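Local coordinates for protein Tp0751 (Treponema pallidum, PDB 5JK2) that probably acts as a surface adhesin of the syphilis spirochaete, using a non-canonical lipocalin barrel to attach to extracellular matrix components and host cells, at residues G44-Q47 / H48-A51; T109-S112 / S113-R116. The protein carries 1 engineered substitution. All coordinates share one frame; numbering follows the deposited sequence.

Interaction 1. Residues G44-Q47 / H48-A51; sequences GALQ and HLLA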
loop_
_atom_site.group_PDB
_atom_site.type_symbol
_atom_site.label_atom_id
_atom_site.label_comp_id
_atom_site.label_asym_id
_atom_site.label_seq_id
_atom_site.Cartn_x
_atom_site.Cartn_y
_atom_site.Cartn_z
ATOM N N GLY A 44 -16.046 -6.792 2.292
ATOM C CA GLY A 44 -14.853 -7.617 2.213
ATOM C C GLY A 44 -13.584 -6.886 1.821
ATOM O O GLY A 44 -12.580 -6.974 2.530
ATOM N N ALA A 45 -13.626 -6.149 0.712
ATOM C CA ALA A 45 -12.412 -5.579 0.131
ATOM C C ALA A 45 -12.346 -4.052 0.171
ATOM O O ALA A 45 -13.100 -3.362 -0.519
ATOM C CB ALA A 45 -12.264 -6.051 -1.303
ATOM N N LEU A 46 -11.433 -3.544 0.996
ATOM C CA LEU A 46 -10.967 -2.163 0.913
ATOM C C LEU A 46 -9.660 -2.154 0.122
ATOM O O LEU A 46 -9.242 -1.129 -0.419
ATOM C CB LEU A 46 -10.770 -1.567 2.312
ATOM C CG LEU A 46 -9.776 -0.409 2.477
ATOM C CD1 LEU A 46 -10.248 0.842 1.755
ATOM C CD2 LEU A 46 -9.543 -0.123 3.954
ATOM N N GLN A 47 -9.025 -3.321 0.058
ATOM C CA GLN A 47 -7.763 -3.493 -0.645
ATOM C C GLN A 47 -7.914 -3.158 -2.119
ATOM O O GLN A 47 -6.965 -2.730 -2.773
ATOM C CB GLN A 47 -7.259 -4.930 -0.494
ATOM C CG GLN A 47 -7.215 -5.440 0.943
ATOM C CD GLN A 47 -6.656 -6.848 1.047
ATOM O OE1 GLN A 47 -6.203 -7.421 0.057
ATOM N NE2 GLN A 47 -6.686 -7.411 2.250
ATOM N N HIS A 48 -9.122 -3.356 -2.635
ATOM C CA HIS A 48 -9.395 -3.156 -4.050
ATOM C C HIS A 48 -9.084 -1.720 -4.464
ATOM O O HIS A 48 -8.812 -1.443 -5.634
ATOM C CB HIS A 48 -10.851 -3.507 -4.357
ATOM C CG HIS A 48 -11.093 -3.904 -5.780
ATOM N ND1 HIS A 48 -12.265 -4.494 -6.201
ATOM C CD2 HIS A 48 -10.308 -3.800 -6.882
ATOM C CE1 HIS A 48 -12.195 -4.734 -7.498
ATOM N NE2 HIS A 48 -11.020 -4.323 -7.936
ATOM N N LEU A 49 -9.107 -0.811 -3.493
ATOM C CA LEU A 49 -8.766 0.583 -3.744
ATOM C C LEU A 49 -7.258 0.783 -3.845
ATOM O O LEU A 49 -6.798 1.770 -4.417
ATOM C CB LEU A 49 -9.330 1.483 -2.640
ATOM C CG LEU A 49 -10.834 1.765 -2.657
ATOM C CD1 LEU A 49 -11.235 2.548 -1.420
ATOM C CD2 LEU A 49 -11.237 2.519 -3.920
ATOM N N LEU A 50 -6.487 -0.145 -3.286
ATOM C CA LEU A 50 -5.033 -0.015 -3.281
ATOM C C LEU A 50 -4.414 -0.414 -4.611
ATOM O O LEU A 50 -3.359 0.099 -4.987
ATOM C CB LEU A 50 -4.421 -0.861 -2.163
ATOM C CG LEU A 50 -4.684 -0.356 -0.744
ATOM C CD1 LEU A 50 -4.200 -1.366 0.271
ATOM C CD2 LEU A 50 -4.010 0.987 -0.523
ATOM N N ALA A 51 -5.067 -1.337 -5.310
ATOM C CA ALA A 51 -4.574 -1.832 -6.590
ATOM C C ALA A 51 -4.251 -0.685 -7.543
ATOM O O ALA A 51 -5.150 -0.027 -8.066
ATOM C CB ALA A 51 -5.591 -2.764 -7.216
#
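Leu49 folds back on Leu46 across a single tight bend of backbone, and its side chain is the one to follow. Leu49 CB lies 3.4 Å from Leu46 O, the same oxygen that accepts the Leu49 amide. Leu49 CG, beside its backbone N and anti to the carbonyl carbon (chi1 -75°), stays near Leu46 O, at 4.0 Å. At the tip, Leu49 CD1 reaches Leu46 CD1 at 3.7 Å, the two side chains crossing at about a right angle. Leu46 begins by pointing away from 48-51; its CG, anti to the backbone N at chi1 155°, brings the methyl back to meet its partner.

The backbone holds the turn with short-range bonds, residues 48-50 having helical phi/psi without regular helical bonding. Leu49 N donates to Leu46 O over 3.1 Å, and Leu50 N to Gln47 O over 2.7 Å. Ala51 N adds a weak second bond to Gln47 O. Leu50 CB also rests on Gln47 O, at 3.2 Å.

Around this turn, Leu46 and Leu49 both touch Phe122 of strand 115-122, while Leu34 and Trp35 of helix 26-39 meet Leu49. The chemistry is therefore split: the main chain satisfies the Leu46 and Gln47 carbonyls within the turn, consistent with its leucines packing as apolar side chains between helix 26-39 and the barrel strands.

Interaction 2. Residues T109-S112 / S113-R116; sequences TAIS and SIRR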
loop_
_atom_site.group_PDB
_atom_site.type_symbol
_atom_site.label_atom_id
_atom_site.label_comp_id
_atom_site.label_asym_id
_atom_site.label_seq_id
_atom_site.Cartn_x
_atom_site.Cartn_y
_atom_site.Cartn_z
ATOM N N THR A 109 11.214 -11.125 -2.601
ATOM C CA THR A 109 11.143 -12.173 -3.616
ATOM C C THR A 109 12.381 -13.062 -3.626
ATOM O O THR A 109 12.280 -14.278 -3.786
ATOM C CB THR A 109 10.962 -11.576 -5.025
ATOM O OG1 THR A 109 11.983 -10.604 -5.275
ATOM C CG2 THR A 109 9.603 -10.917 -5.153
ATOM N N ALA A 110 13.548 -12.450 -3.461
ATOM C CA ALA A 110 14.806 -13.183 -3.512
ATOM C C ALA A 110 15.094 -13.912 -2.205
ATOM O O ALA A 110 15.403 -15.105 -2.205
ATOM C CB ALA A 110 15.944 -12.237 -3.842
ATOM N N ILE A 111 14.991 -13.184 -1.097
ATOM C CA ILE A 111 15.377 -13.700 0.214
ATOM C C ILE A 111 14.194 -13.754 1.180
ATOM O O ILE A 111 13.624 -12.728 1.541
ATOM C CB ILE A 111 16.492 -12.838 0.827
ATOM C CG1 ILE A 111 17.526 -12.498 -0.252
ATOM C CG2 ILE A 111 17.139 -13.562 2.002
ATOM C CD1 ILE A 111 18.768 -11.819 0.268
ATOM N N SER A 112 13.843 -14.965 1.599
ATOM C CA SER A 112 12.722 -15.177 2.509
ATOM C C SER A 112 13.001 -14.593 3.888
ATOM O O SER A 112 12.078 -14.286 4.640
ATOM C CB SER A 112 12.418 -16.671 2.633
ATOM O OG SER A 112 13.522 -17.371 3.181
ATOM N N SER A 113 14.281 -14.452 4.211
ATOM C CA SER A 113 14.701 -13.920 5.502
ATOM C C SER A 113 14.234 -12.484 5.696
ATOM O O SER A 113 13.934 -12.061 6.813
ATOM C CB SER A 113 16.222 -13.980 5.623
ATOM O OG SER A 113 16.723 -15.202 5.117
ATOM N N ILE A 114 14.172 -11.746 4.594
ATOM C CA ILE A 114 13.843 -10.332 4.629
ATOM C C ILE A 114 12.380 -10.116 4.270
ATOM O O ILE A 114 11.924 -10.506 3.196
ATOM C CB ILE A 114 14.747 -9.539 3.673
ATOM C CG1 ILE A 114 16.211 -9.650 4.121
ATOM C CG2 ILE A 114 14.313 -8.074 3.610
ATOM C CD1 ILE A 114 17.203 -9.346 3.048
ATOM N N ARG A 115 11.663 -9.475 5.184
ATOM C CA ARG A 115 10.237 -9.249 5.048
ATOM C C ARG A 115 9.946 -7.794 5.384
ATOM O O ARG A 115 10.855 -7.050 5.739
ATOM C CB ARG A 115 9.470 -10.207 5.962
ATOM C CG ARG A 115 9.854 -11.663 5.741
ATOM C CD ARG A 115 8.715 -12.622 6.037
ATOM N NE ARG A 115 8.296 -12.570 7.433
ATOM C CZ ARG A 115 7.364 -13.357 7.963
ATOM N NH1 ARG A 115 7.047 -13.238 9.244
ATOM N NH2 ARG A 115 6.747 -14.262 7.214
ATOM N N ARG A 116 8.688 -7.383 5.265
ATOM C CA ARG A 116 8.330 -5.988 5.498
ATOM C C ARG A 116 6.869 -5.836 5.914
ATOM O O ARG A 116 5.965 -6.297 5.218
ATOM C CB ARG A 116 8.608 -5.165 4.238
ATOM C CG ARG A 116 8.376 -3.672 4.395
ATOM C CD ARG A 116 8.920 -2.902 3.207
ATOM N NE ARG A 116 10.379 -2.874 3.207
ATOM C CZ ARG A 116 11.123 -2.503 2.170
ATOM N NH1 ARG A 116 10.548 -2.128 1.035
ATOM N NH2 ARG A 116 12.443 -2.508 2.267
#
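Ser113 meets Ile111 at the head of the bend: Ser113 OG lies 3.5 Å from Ile111 CG2, a polar atom resting against a methyl. With chi1 at -42°, OG is beside its own backbone N and anti to the carbonyl carbon, and Ser113 CB lies 3.8 Å from Ile111 CG2.

Ile114 comes next and closes the turn. Ile114 N donates to Ile111 O over 3.3 Å with an N-H...O angle of 149°, a fairly long turn bond. The side chains add an apolar contact on the surface: Ile114 CD1 stands 4.0 Å from Ile111 CD1 and only slightly farther from Ile111 CB, the two chains crossing at a slant. Beyond the turn, Ile114 also touches Val136, and its backbone bonds to Asn108.

Arg115 begins its side chain against Ser112, with Arg115 CG 3.6 Å from Ser112 O and Arg115 CD at 4.0 Å from the same oxygen. The chain then bends at chi3 (-63°), and its NE and NH2 have long, weak ion pairs with Asp135 and Asp93 respectively.

Arg116 turns to the barrel instead, where it forms salt bridges with Glu134 and Glu88 and a cation-pi contact with Phe81.

Ile111 to Ile114 form a type I beta turn, set in the loop that joins antiparallel strands 101-108 and 115-122, neighbours in the up-and-down barrel of this non-canonical lipocalin, a member of the calycin clan.

In the fold
Both interactions are local contacts within one continuous stretch, a helix-like turn in 44-51 and a type I beta turn in 109-116, and both belong to the C-terminal part of the protein, which carries the pallilysin beta-barrel domain. Their centres are 24 Å apart and their nearest atoms about 12 Å apart. Interaction 1 is partly buried: residues 44-51 lead from helix 26-39 into strand 52-56, and their leucines lie against strands 101-108 and 115-122. Interaction 2 is a surface contact in the connection between those same two strands. The partly buried turn has two backbone bonds and a weak third, with leucines packed on aromatic residues; the exposed one has a single turn bond, serines and a small isoleucine pair.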